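Long-range contacts in magnesium-protoporphyrin O-methyltransferase (Synechocystis sp., PDB 4QDJ), which transfers a methyl group from S-adenosylmethionine to magnesium-protoporphyrin IX, giving its 13-monomethyl ester on the way to chlorophyll: residues 16-25 and 92-100; 138-149 and 190-201. All coordinates share one frame; numbering follows the deposited sequence. Where two conformers were deposited one is given.

Contact 1: 16-25 and 92-100; sequences FNSTGFDRWR and ISEKMVGEA. With SAM (S-adenosylmethionine), chain B.
Asn17 and Lys95 bring the backbones to within 5.4 Å, CA to CA, and helices 19-25 and 94-100 run at 35° to each other, their axes 9.9 Å apart. The polar end of the contact turns on Asn17 OD1, which takes two hydrogen bonds from opposite faces of its amide: Ser93 OG comes from above the plane at 2.7 Å, while Lys95 N gives an almost straight bond of 3.2 Å. With chi1 at 162°, Ser93 turns OG away from its backbone N and also accepts from Met96 N, capping helix 94-100. The bent Lys95 chain lays CE over one face of the Phe21 ring, 3.9 Å from its centroid, and Met96 SD meets the ring edge, 3.7 Å from Phe21 CD1. Arg25 and Glu99 close the exposed end with a salt bridge of charges alone, Glu99 OE1 sitting over the guanidinium face. On the cofactor side one face of the Phe16 ring covers the ribose, C3' of S-adenosylmethionine above its centre, Met96 CE nears O3', and Ile92 CG2 packs on the adenine. With Asp91 hydrogen-bonded to the cofactor at the end of strand 86-91, this is the ribose side of the cofactor site in a class I, Rossmann-like methyltransferase.

Contact 2: 138-149 and 190-201; sequences IHYPTEEASAMI and AYQHKEADIRKI. With SAM (S-adenosylmethionine), chain B.
Tyr191 lies against the turn 138-141, its backbone N giving Ile138 O a short hydrogen bond of 2.6 Å. From there its side chain can be followed outward. CB sits 3.3 Å from Tyr140 O; CG, anti to its own carbonyl carbon (chi1 -62°), rests by the same carbonyl group. CD1 then lies over Tyr140 C and CE1 nears His139 O, while CD2 and CE2 pass along Pro141 CA and CB. Farther out CZ meets Pro141 CD, which makes a CH-pi contact 4.0 Å from the ring centroid and 16° off its normal. One ring face is thus spread over the Tyr140-Pro141 peptide, with Pro141 N above its centre. Replaced by an alanine, this residue would probably strip the cover from that peptide, leaving the backbone bond to Ile138 to hold the turn with less packing. His193 comes next: its ND1 shares a 3.0 Å hydrogen bond with Thr142 OG1, its NE2 is hydrogen-bonded to Leu137 O, and CE1 packs 3.7 Å from Ala145 CB. A water joins Thr142 OG1 to Lys194 N and Asp197 OD2. Beyond it the axes of helices 142-149 and 195-201 cross at 31°, and the contact turns greasy: Ile201 CD1 meets Ser146 CB at 3.6 Å, and Ile149 sets CG2 on Ile201 CG2 and CD1 on Ile198 CD1. On the other side of the turn Tyr140 OH donates to N7 of the adenine at 2.6 Å, and the edge of the His139 ring faces the cofactor methyl, CE. If NE2 gives its proton to Leu137 O, ND1 would be the acceptor for Thr142 OG1, so a neutral imidazole would be enough to tie the two segments together.

In the fold
The two contacts follow one another along the chain, contact 1 closing before contact 2 opens, with their centres about 23 Å apart. Both involve helices that flank the same mixed sheet: in contact 1 helix 94-108 touches strands 86-91 and 115-118, whereas in contact 2 helices 142-155 and 195-204 lie by strand 159-164. S-adenosylmethionine is their common ground: contact 1 packs on its ribose and adenine, and contact 2 reaches the adenine N7 and the methyl-bearing end. They also touch directly, Phe16 CZ standing 3.7 Å from His139 NE2 with the rings nearly perpendicular. Helix 8-16 spans both, its side chains reaching Ile92 and Tyr140, which is consistent with the N-terminal part covering the cofactor.

Contact 1: 16-25 and 92-100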
loop_
_atom_site.group_PDB
_atom_site.type_symbol
_atom_site.label_atom_id
_atom_site.label_comp_id
_atom_site.label_asym_id
_atom_site.label_seq_id
_atom_site.Cartn_x
_atom_site.Cartn_y
_atom_site.Cartn_z
ATOM N N PHE A 16 10.628 -0.883 10.365
ATOM C CA PHE A 16 9.442 -0.054 10.564
ATOM C C PHE A 16 8.917 -0.095 12.000
ATOM O O PHE A 16 8.021 0.666 12.358
ATOM C CB PHE A 16 8.346 -0.418 9.561
ATOM C CG PHE A 16 8.597 0.114 8.181
ATOM C CD1 PHE A 16 8.335 1.441 7.881
ATOM C CD2 PHE A 16 9.108 -0.705 7.188
ATOM C CE1 PHE A 16 8.569 1.940 6.614
ATOM C CE2 PHE A 16 9.344 -0.212 5.917
ATOM C CZ PHE A 16 9.074 1.112 5.630
ATOM N N ASN A 17 9.477 -0.983 12.817
ATOM C CA ASN A 17 9.186 -0.982 14.247
ATOM C C ASN A 17 10.228 -0.193 15.033
ATOM O O ASN A 17 10.086 0.016 16.237
ATOM C CB ASN A 17 9.086 -2.408 14.792
ATOM C CG ASN A 17 7.726 -3.030 14.550
ATOM O OD1 ASN A 17 6.742 -2.326 14.321
ATOM N ND2 ASN A 17 7.661 -4.355 14.613
ATOM N N SER A 18 11.280 0.241 14.347
ATOM C CA SER A 18 12.343 1.003 14.992
ATOM C C SER A 18 12.531 2.376 14.347
ATOM O O SER A 18 11.597 3.175 14.297
ATOM C CB SER A 18 13.655 0.210 15.003
ATOM O OG SER A 18 14.028 -0.200 13.701
ATOM N N THR A 19 13.731 2.640 13.843
ATOM C CA THR A 19 14.026 3.962 13.307
ATOM C C THR A 19 13.194 4.285 12.065
ATOM O O THR A 19 12.924 5.455 11.789
ATOM C CB THR A 19 15.534 4.167 13.032
ATOM O OG1 THR A 19 15.798 5.561 12.828
ATOM C CG2 THR A 19 15.983 3.375 11.812
ATOM N N GLY A 20 12.766 3.256 11.340
ATOM C CA GLY A 20 11.931 3.448 10.169
ATOM C C GLY A 20 10.584 4.040 10.532
ATOM O O GLY A 20 10.020 4.833 9.777
ATOM N N PHE A 21 10.062 3.654 11.693
ATOM C CA PHE A 21 8.807 4.220 12.169
ATOM C C PHE A 21 8.943 5.722 12.360
ATOM O O PHE A 21 8.124 6.491 11.868
ATOM C CB PHE A 21 8.371 3.576 13.484
ATOM C CG PHE A 21 7.189 4.251 14.115
ATOM C CD1 PHE A 21 5.931 4.144 13.545
ATOM C CD2 PHE A 21 7.335 4.999 15.271
ATOM C CE1 PHE A 21 4.840 4.767 14.118
ATOM C CE2 PHE A 21 6.247 5.624 15.850
ATOM C CZ PHE A 21 4.997 5.507 15.273
ATOM N N ASP A 22 9.985 6.133 13.070
ATOM C CA ASP A 22 10.203 7.544 13.357
ATOM C C ASP A 22 10.352 8.366 12.080
ATOM O O ASP A 22 9.783 9.449 11.956
ATOM C CB ASP A 22 11.434 7.716 14.248
ATOM C CG ASP A 22 11.287 7.010 15.583
ATOM O OD1 ASP A 22 10.174 7.037 16.151
ATOM O OD2 ASP A 22 12.280 6.424 16.061
ATOM N N ARG A 23 11.103 7.834 11.122
ATOM C CA ARG A 23 11.377 8.561 9.891
ATOM C C ARG A 23 10.152 8.643 8.988
ATOM O O ARG A 23 9.848 9.702 8.440
ATOM C CB ARG A 23 12.563 7.934 9.154
ATOM C CG ARG A 23 13.852 7.960 9.967
ATOM C CD ARG A 23 14.944 7.120 9.330
ATOM N NE ARG A 23 16.043 6.861 10.256
ATOM C CZ ARG A 23 17.169 7.564 10.304
ATOM N NH1 ARG A 23 17.357 8.579 9.472
ATOM N NH2 ARG A 23 18.111 7.250 11.182
ATOM N N TRP A 24 9.439 7.532 8.843
ATOM C CA TRP A 24 8.284 7.506 7.953
ATOM C C TRP A 24 7.027 8.138 8.551
ATOM O O TRP A 24 6.198 8.676 7.819
ATOM C CB TRP A 24 8.037 6.098 7.405
ATOM C CG TRP A 24 9.080 5.729 6.395
ATOM C CD1 TRP A 24 10.216 5.000 6.614
ATOM C CD2 TRP A 24 9.112 6.116 5.017
ATOM N NE1 TRP A 24 10.940 4.894 5.453
ATOM C CE2 TRP A 24 10.284 5.570 4.458
ATOM C CE3 TRP A 24 8.258 6.863 4.200
ATOM C CZ2 TRP A 24 10.623 5.747 3.117
ATOM C CZ3 TRP A 24 8.596 7.037 2.870
ATOM C CH2 TRP A 24 9.766 6.480 2.341
ATOM N N ARG A 25 6.884 8.096 9.872
ATOM C CA ARG A 25 5.791 8.810 10.518
ATOM C C ARG A 25 5.944 10.302 10.245
ATOM O O ARG A 25 4.958 11.013 10.048
ATOM C CB ARG A 25 5.762 8.539 12.024
ATOM C CG ARG A 25 4.784 9.415 12.788
ATOM C CD ARG A 25 4.741 9.058 14.263
ATOM N NE ARG A 25 4.107 10.112 15.048
ATOM C CZ ARG A 25 3.841 10.023 16.347
ATOM N NH1 ARG A 25 4.147 8.919 17.014
ATOM N NH2 ARG A 25 3.264 11.038 16.976
ATOM N N ILE A 92 2.656 -5.161 8.526
ATOM C CA ILE A 92 3.491 -6.101 9.265
ATOM C C ILE A 92 4.075 -5.447 10.520
ATOM O O ILE A 92 4.479 -6.132 11.462
ATOM C CB ILE A 92 4.616 -6.672 8.369
ATOM C CG1 ILE A 92 5.185 -7.963 8.967
ATOM C CG2 ILE A 92 5.703 -5.627 8.129
ATOM C CD1 ILE A 92 6.155 -8.682 8.049
ATOM N N SER A 93 4.094 -4.117 10.532
ATOM C CA SER A 93 4.658 -3.356 11.644
ATOM C C SER A 93 3.592 -2.889 12.631
ATOM O O SER A 93 2.707 -2.111 12.278
ATOM C CB SER A 93 5.430 -2.147 11.112
ATOM O OG SER A 93 5.637 -1.186 12.132
ATOM N N GLU A 94 3.687 -3.357 13.871
ATOM C CA GLU A 94 2.737 -2.960 14.904
ATOM C C GLU A 94 2.813 -1.462 15.207
ATOM O O GLU A 94 1.804 -0.843 15.542
ATOM C CB GLU A 94 2.933 -3.787 16.180
ATOM C CG GLU A 94 4.322 -3.697 16.791
ATOM C CD GLU A 94 4.469 -4.562 18.028
ATOM O OE1 GLU A 94 3.509 -5.286 18.366
ATOM O OE2 GLU A 94 5.543 -4.518 18.662
ATOM N N LYS A 95 4.002 -0.878 15.075
ATOM C CA LYS A 95 4.157 0.554 15.316
ATOM C C LYS A 95 3.413 1.380 14.272
ATOM O O LYS A 95 2.714 2.336 14.611
ATOM C CB LYS A 95 5.634 0.957 15.372
ATOM C CG LYS A 95 6.378 0.405 16.577
ATOM C CD LYS A 95 7.381 1.409 17.127
ATOM C CE LYS A 95 6.684 2.568 17.821
ATOM N NZ LYS A 95 7.655 3.459 18.520
ATOM N N MET A 96 3.559 1.008 13.004
ATOM C CA MET A 96 2.855 1.707 11.936
ATOM C C MET A 96 1.343 1.564 12.103
ATOM O O MET A 96 0.608 2.546 11.993
ATOM C CB MET A 96 3.307 1.205 10.559
ATOM C CG MET A 96 4.797 1.417 10.275
ATOM S SD MET A 96 5.264 3.144 9.997
ATOM C CE MET A 96 4.788 3.362 8.283
ATOM N N VAL A 97 0.894 0.340 12.383
ATOM C CA VAL A 97 -0.520 0.050 12.628
ATOM C C VAL A 97 -1.084 0.885 13.773
ATOM O O VAL A 97 -2.179 1.443 13.670
ATOM C CB VAL A 97 -0.740 -1.448 12.963
ATOM C CG1 VAL A 97 -2.130 -1.678 13.543
ATOM C CG2 VAL A 97 -0.525 -2.307 11.736
ATOM N N GLY A 98 -0.328 0.966 14.863
ATOM C CA GLY A 98 -0.751 1.720 16.028
ATOM C C GLY A 98 -0.946 3.187 15.706
ATOM O O GLY A 98 -1.898 3.814 16.170
ATOM N N GLU A 99 -0.043 3.734 14.900
ATOM C CA GLU A 99 -0.140 5.128 14.494
ATOM C C GLU A 99 -1.338 5.343 13.572
ATOM O O GLU A 99 -2.034 6.352 13.677
ATOM C CB GLU A 99 1.155 5.585 13.817
ATOM C CG GLU A 99 1.186 7.060 13.450
ATOM C CD GLU A 99 1.237 7.972 14.663
ATOM O OE1 GLU A 99 1.605 7.500 15.760
ATOM O OE2 GLU A 99 0.912 9.169 14.516
ATOM N N ALA A 100 -1.578 4.390 12.674
ATOM C CA ALA A 100 -2.727 4.464 11.775
ATOM C C ALA A 100 -4.026 4.569 12.565
ATOM O O ALA A 100 -4.882 5.402 12.266
ATOM C CB ALA A 100 -2.764 3.252 10.851
HETATM N N SAM B . 1.113 1.623 1.720
HETATM C CA SAM B . 1.410 2.692 2.670
HETATM C C SAM B . 1.354 4.052 1.989
HETATM O O SAM B . 1.566 4.161 0.780
HETATM O OXT SAM B . 1.092 5.069 2.633
HETATM C CB SAM B . 2.753 2.487 3.374
HETATM C CG SAM B . 3.994 2.398 2.488
HETATM S SD SAM B . 5.518 2.247 3.466
HETATM C CE SAM B . 6.776 2.759 2.270
HETATM C "C5'" SAM B . 5.767 0.460 3.418
HETATM C "C4'" SAM B . 4.933 -0.253 4.471
HETATM O "O4'" SAM B . 4.784 -1.603 4.089
HETATM C "C3'" SAM B . 5.578 -0.246 5.850
HETATM O "O3'" SAM B . 4.652 0.254 6.787
HETATM C "C2'" SAM B . 5.858 -1.707 6.144
HETATM O "O2'" SAM B . 5.671 -2.022 7.506
HETATM C "C1'" SAM B . 4.850 -2.403 5.246
HETATM N N9 SAM B . 5.225 -3.778 4.894
HETATM C C8 SAM B . 6.441 -4.225 4.454
HETATM N N7 SAM B . 6.350 -5.559 4.247
HETATM C C5 SAM B . 5.094 -5.959 4.549
HETATM C C6 SAM B . 4.471 -7.198 4.517
HETATM N N6 SAM B . 5.146 -8.279 4.132
HETATM N N1 SAM B . 3.149 -7.298 4.892
HETATM C C2 SAM B . 2.451 -6.176 5.291
HETATM N N3 SAM B . 3.077 -4.948 5.324
HETATM C C4 SAM B . 4.376 -4.847 4.954
HETATM O O HOH W 1 5.281 -5.893 14.155
HETATM O O HOH W 2 10.406 3.544 17.003
HETATM O O HOH W 3 9.160 6.262 18.456
#

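Contact 2: 138-149 and 190-201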
loop_
_atom_site.group_PDB
_atom_site.type_symbol
_atom_site.label_atom_id
_atom_site.label_comp_id
_atom_site.label_asym_id
_atom_site.label_seq_id
_atom_site.Cartn_x
_atom_site.Cartn_y
_atom_site.Cartn_z
ATOM N N ILE A 138 8.418 -2.454 -3.138
ATOM C CA ILE A 138 9.764 -1.903 -3.255
ATOM C C ILE A 138 10.740 -2.535 -2.251
ATOM O O ILE A 138 11.957 -2.487 -2.439
ATOM C CB ILE A 138 9.745 -0.362 -3.083
ATOM C CG1 ILE A 138 11.096 0.255 -3.459
ATOM C CG2 ILE A 138 9.320 0.018 -1.667
ATOM C CD1 ILE A 138 11.117 1.768 -3.412
ATOM N N HIS A 139 10.204 -3.147 -1.200
ATOM C CA HIS A 139 11.038 -3.730 -0.149
ATOM C C HIS A 139 11.436 -5.179 -0.418
ATOM O O HIS A 139 12.113 -5.800 0.403
ATOM C CB HIS A 139 10.328 -3.641 1.203
ATOM C CG HIS A 139 10.026 -2.240 1.631
ATOM N ND1 HIS A 139 11.009 -1.351 2.010
ATOM C CD2 HIS A 139 8.853 -1.573 1.739
ATOM C CE1 HIS A 139 10.454 -0.197 2.333
ATOM N NE2 HIS A 139 9.147 -0.306 2.178
ATOM N N TYR A 140 11.023 -5.715 -1.561
ATOM C CA TYR A 140 11.253 -7.126 -1.859
ATOM C C TYR A 140 11.751 -7.353 -3.283
ATOM O O TYR A 140 11.375 -6.624 -4.197
ATOM C CB TYR A 140 9.970 -7.924 -1.615
ATOM C CG TYR A 140 9.465 -7.805 -0.198
ATOM C CD1 TYR A 140 9.967 -8.621 0.807
ATOM C CD2 TYR A 140 8.499 -6.865 0.142
ATOM C CE1 TYR A 140 9.518 -8.512 2.107
ATOM C CE2 TYR A 140 8.043 -6.747 1.442
ATOM C CZ TYR A 140 8.556 -7.574 2.420
ATOM O OH TYR A 140 8.107 -7.465 3.717
ATOM N N PRO A 141 12.609 -8.370 -3.472
ATOM C CA PRO A 141 13.056 -8.740 -4.820
ATOM C C PRO A 141 11.896 -9.298 -5.640
ATOM O O PRO A 141 10.890 -9.707 -5.063
ATOM C CB PRO A 141 14.104 -9.826 -4.556
ATOM C CG PRO A 141 13.746 -10.384 -3.221
ATOM C CD PRO A 141 13.199 -9.231 -2.434
ATOM N N THR A 142 12.045 -9.316 -6.962
ATOM C CA THR A 142 10.953 -9.672 -7.867
ATOM C C THR A 142 10.330 -11.043 -7.584
ATOM O O THR A 142 9.111 -11.202 -7.667
ATOM C CB THR A 142 11.404 -9.599 -9.342
ATOM O OG1 THR A 142 11.945 -8.299 -9.611
ATOM C CG2 THR A 142 10.232 -9.854 -10.277
ATOM N N GLU A 143 11.164 -12.021 -7.244
ATOM C CA GLU A 143 10.681 -13.368 -6.941
ATOM C C GLU A 143 9.705 -13.371 -5.767
ATOM O O GLU A 143 8.652 -14.007 -5.822
ATOM C CB GLU A 143 11.854 -14.311 -6.654
ATOM N N GLU A 144 10.057 -12.653 -4.706
ATOM C CA GLU A 144 9.193 -12.565 -3.537
ATOM C C GLU A 144 7.985 -11.681 -3.821
ATOM O O GLU A 144 6.876 -11.960 -3.360
ATOM C CB GLU A 144 9.972 -12.044 -2.325
ATOM C CG GLU A 144 9.129 -11.859 -1.069
ATOM C CD GLU A 144 8.507 -13.154 -0.570
ATOM O OE1 GLU A 144 9.035 -14.241 -0.888
ATOM O OE2 GLU A 144 7.484 -13.080 0.142
ATOM N N ALA A 145 8.203 -10.616 -4.586
ATOM C CA ALA A 145 7.117 -9.725 -4.979
ATOM C C ALA A 145 6.068 -10.489 -5.783
ATOM O O ALA A 145 4.870 -10.237 -5.655
ATOM C CB ALA A 145 7.655 -8.552 -5.785
ATOM N N SER A 146 6.532 -11.427 -6.603
ATOM C CA SER A 146 5.649 -12.271 -7.398
ATOM C C SER A 146 4.717 -13.092 -6.513
ATOM O O SER A 146 3.512 -13.156 -6.756
ATOM C CB SER A 146 6.471 -13.201 -8.293
ATOM O OG SER A 146 5.630 -14.055 -9.051
ATOM N N ALA A 147 5.285 -13.720 -5.488
ATOM C CA ALA A 147 4.506 -14.526 -4.555
ATOM C C ALA A 147 3.514 -13.651 -3.790
ATOM O O ALA A 147 2.383 -14.059 -3.530
ATOM C CB ALA A 147 5.426 -15.262 -3.590
ATOM N N MET A 148 3.947 -12.445 -3.437
ATOM C CA MET A 148 3.089 -11.501 -2.731
ATOM C C MET A 148 1.910 -11.064 -3.595
ATOM O O MET A 148 0.770 -11.035 -3.133
ATOM C CB MET A 148 3.894 -10.285 -2.273
ATOM C CG MET A 148 4.877 -10.595 -1.156
ATOM S SD MET A 148 6.015 -9.243 -0.803
ATOM C CE MET A 148 4.884 -7.932 -0.355
ATOM N N ILE A 149 2.192 -10.726 -4.850
ATOM C CA ILE A 149 1.145 -10.324 -5.782
ATOM C C ILE A 149 0.140 -11.451 -6.003
ATOM O O ILE A 149 -1.067 -11.220 -6.032
ATOM C CB ILE A 149 1.736 -9.867 -7.131
ATOM C CG1 ILE A 149 2.521 -8.566 -6.946
ATOM C CG2 ILE A 149 0.635 -9.675 -8.162
ATOM C CD1 ILE A 149 3.324 -8.159 -8.159
ATOM N N ALA A 190 16.040 -1.385 -1.085
ATOM C CA ALA A 190 14.998 -1.032 -2.039
ATOM C C ALA A 190 15.188 -1.807 -3.338
ATOM O O ALA A 190 16.316 -2.049 -3.770
ATOM C CB ALA A 190 15.007 0.465 -2.306
ATOM N N TYR A 191 14.079 -2.198 -3.955
ATOM C CA TYR A 191 14.125 -2.955 -5.198
ATOM C C TYR A 191 13.253 -2.309 -6.263
ATOM O O TYR A 191 12.130 -1.884 -5.987
ATOM C CB TYR A 191 13.657 -4.394 -4.968
ATOM C CG TYR A 191 14.515 -5.185 -4.006
ATOM C CD1 TYR A 191 14.276 -5.146 -2.639
ATOM C CD2 TYR A 191 15.559 -5.976 -4.468
ATOM C CE1 TYR A 191 15.054 -5.871 -1.757
ATOM C CE2 TYR A 191 16.343 -6.703 -3.593
ATOM C CZ TYR A 191 16.086 -6.646 -2.240
ATOM O OH TYR A 191 16.867 -7.370 -1.366
ATOM N N GLN A 192 13.781 -2.232 -7.479
ATOM C CA GLN A 192 12.990 -1.820 -8.628
ATOM C C GLN A 192 12.446 -3.064 -9.310
ATOM O O GLN A 192 13.067 -4.126 -9.266
ATOM C CB GLN A 192 13.835 -1.012 -9.613
ATOM C CG GLN A 192 14.240 0.367 -9.121
ATOM C CD GLN A 192 15.061 1.128 -10.146
ATOM O OE1 GLN A 192 15.597 0.541 -11.086
ATOM N NE2 GLN A 192 15.159 2.440 -9.972
ATOM N N HIS A 193 11.283 -2.935 -9.937
ATOM C CA HIS A 193 10.689 -4.046 -10.665
ATOM C C HIS A 193 10.366 -3.629 -12.086
ATOM O O HIS A 193 9.904 -2.514 -12.320
ATOM C CB HIS A 193 9.417 -4.528 -9.965
ATOM C CG HIS A 193 9.643 -4.980 -8.558
ATOM N ND1 HIS A 193 10.326 -6.137 -8.251
ATOM C CD2 HIS A 193 9.287 -4.426 -7.375
ATOM C CE1 HIS A 193 10.376 -6.279 -6.938
ATOM N NE2 HIS A 193 9.755 -5.253 -6.384
ATOM N N LYS A 194 10.625 -4.521 -13.036
ATOM C CA LYS A 194 10.263 -4.278 -14.423
ATOM C C LYS A 194 8.753 -4.326 -14.566
ATOM O O LYS A 194 8.106 -5.248 -14.065
ATOM C CB LYS A 194 10.894 -5.325 -15.343
ATOM C CG LYS A 194 12.411 -5.280 -15.409
ATOM C CD LYS A 194 12.950 -6.324 -16.376
ATOM C CE LYS A 194 14.469 -6.294 -16.433
ATOM N NZ LYS A 194 14.987 -4.961 -16.853
ATOM N N GLU A 195 8.190 -3.334 -15.251
ATOM C CA GLU A 195 6.755 -3.309 -15.502
ATOM C C GLU A 195 6.313 -4.555 -16.264
ATOM O O GLU A 195 5.227 -5.081 -16.028
ATOM C CB GLU A 195 6.348 -2.039 -16.255
ATOM C CG GLU A 195 4.885 -2.028 -16.677
ATOM C CD GLU A 195 4.374 -0.645 -17.033
ATOM O OE1 GLU A 195 4.983 0.355 -16.596
ATOM O OE2 GLU A 195 3.355 -0.560 -17.751
ATOM N N ALA A 196 7.167 -5.033 -17.164
ATOM C CA ALA A 196 6.871 -6.245 -17.921
ATOM C C ALA A 196 6.707 -7.443 -16.990
ATOM O O ALA A 196 5.838 -8.291 -17.203
ATOM C CB ALA A 196 7.958 -6.511 -18.958
ATOM N N ASP A 197 7.536 -7.503 -15.950
ATOM C CA ASP A 197 7.450 -8.577 -14.965
ATOM C C ASP A 197 6.168 -8.476 -14.144
ATOM O O ASP A 197 5.486 -9.474 -13.922
ATOM C CB ASP A 197 8.663 -8.567 -14.031
ATOM C CG ASP A 197 9.946 -8.977 -14.729
ATOM O OD1 ASP A 197 9.875 -9.543 -15.840
ATOM O OD2 ASP A 197 11.032 -8.742 -14.157
ATOM N N ILE A 198 5.844 -7.268 -13.692
ATOM C CA ILE A 198 4.639 -7.049 -12.897
ATOM C C ILE A 198 3.381 -7.379 -13.701
ATOM O O ILE A 198 2.466 -8.032 -13.197
ATOM C CB ILE A 198 4.561 -5.602 -12.367
ATOM C CG1 ILE A 198 5.789 -5.277 -11.510
ATOM C CG2 ILE A 198 3.285 -5.393 -11.559
ATOM C CD1 ILE A 198 5.920 -6.147 -10.274
ATOM N N ARG A 199 3.341 -6.937 -14.955
ATOM C CA ARG A 199 2.202 -7.227 -15.821
ATOM C C ARG A 199 2.060 -8.723 -16.091
ATOM O O ARG A 199 0.946 -9.239 -16.180
ATOM C CB ARG A 199 2.313 -6.464 -17.143
ATOM C CG ARG A 199 2.005 -4.978 -17.040
ATOM C CD ARG A 199 2.174 -4.311 -18.394
ATOM N NE ARG A 199 1.866 -2.886 -18.364
ATOM C CZ ARG A 199 0.767 -2.343 -18.880
ATOM N NH1 ARG A 199 -0.141 -3.105 -19.475
ATOM N NH2 ARG A 199 0.582 -1.032 -18.804
ATOM N N LYS A 200 3.192 -9.413 -16.220
ATOM C CA LYS A 200 3.190 -10.852 -16.456
ATOM C C LYS A 200 2.606 -11.599 -15.260
ATOM O O LYS A 200 1.775 -12.493 -15.421
ATOM C CB LYS A 200 4.609 -11.347 -16.759
ATOM C CG LYS A 200 4.715 -12.840 -17.038
ATOM C CD LYS A 200 3.833 -13.248 -18.204
ATOM C CE LYS A 200 4.177 -14.646 -18.701
ATOM N NZ LYS A 200 4.059 -15.675 -17.632
ATOM N N ILE A 201 3.041 -11.221 -14.062
ATOM C CA ILE A 201 2.544 -11.830 -12.833
ATOM C C ILE A 201 1.043 -11.596 -12.677
ATOM O O ILE A 201 0.298 -12.503 -12.305
ATOM C CB ILE A 201 3.291 -11.285 -11.600
ATOM C CG1 ILE A 201 4.782 -11.610 -11.701
ATOM C CG2 ILE A 201 2.709 -11.861 -10.314
ATOM C CD1 ILE A 201 5.652 -10.754 -10.812
HETATM N N SAM B . 1.113 1.623 1.720
HETATM C CA SAM B . 1.410 2.692 2.670
HETATM C C SAM B . 1.354 4.052 1.989
HETATM O O SAM B . 1.566 4.161 0.780
HETATM O OXT SAM B . 1.092 5.069 2.633
HETATM C CB SAM B . 2.753 2.487 3.374
HETATM C CG SAM B . 3.994 2.398 2.488
HETATM S SD SAM B . 5.518 2.247 3.466
HETATM C CE SAM B . 6.776 2.759 2.270
HETATM C "C5'" SAM B . 5.767 0.460 3.418
HETATM C "C4'" SAM B . 4.933 -0.253 4.471
HETATM O "O4'" SAM B . 4.784 -1.603 4.089
HETATM C "C3'" SAM B . 5.578 -0.246 5.850
HETATM O "O3'" SAM B . 4.652 0.254 6.787
HETATM C "C2'" SAM B . 5.858 -1.707 6.144
HETATM O "O2'" SAM B . 5.671 -2.022 7.506
HETATM C "C1'" SAM B . 4.850 -2.403 5.246
HETATM N N9 SAM B . 5.225 -3.778 4.894
HETATM C C8 SAM B . 6.441 -4.225 4.454
HETATM N N7 SAM B . 6.350 -5.559 4.247
HETATM C C5 SAM B . 5.094 -5.959 4.549
HETATM C C6 SAM B . 4.471 -7.198 4.517
HETATM N N6 SAM B . 5.146 -8.279 4.132
HETATM N N1 SAM B . 3.149 -7.298 4.892
HETATM C C2 SAM B . 2.451 -6.176 5.291
HETATM N N3 SAM B . 3.077 -4.948 5.324
HETATM C C4 SAM B . 4.376 -4.847 4.954
HETATM O O HOH W 4 11.703 -7.138 -12.203
#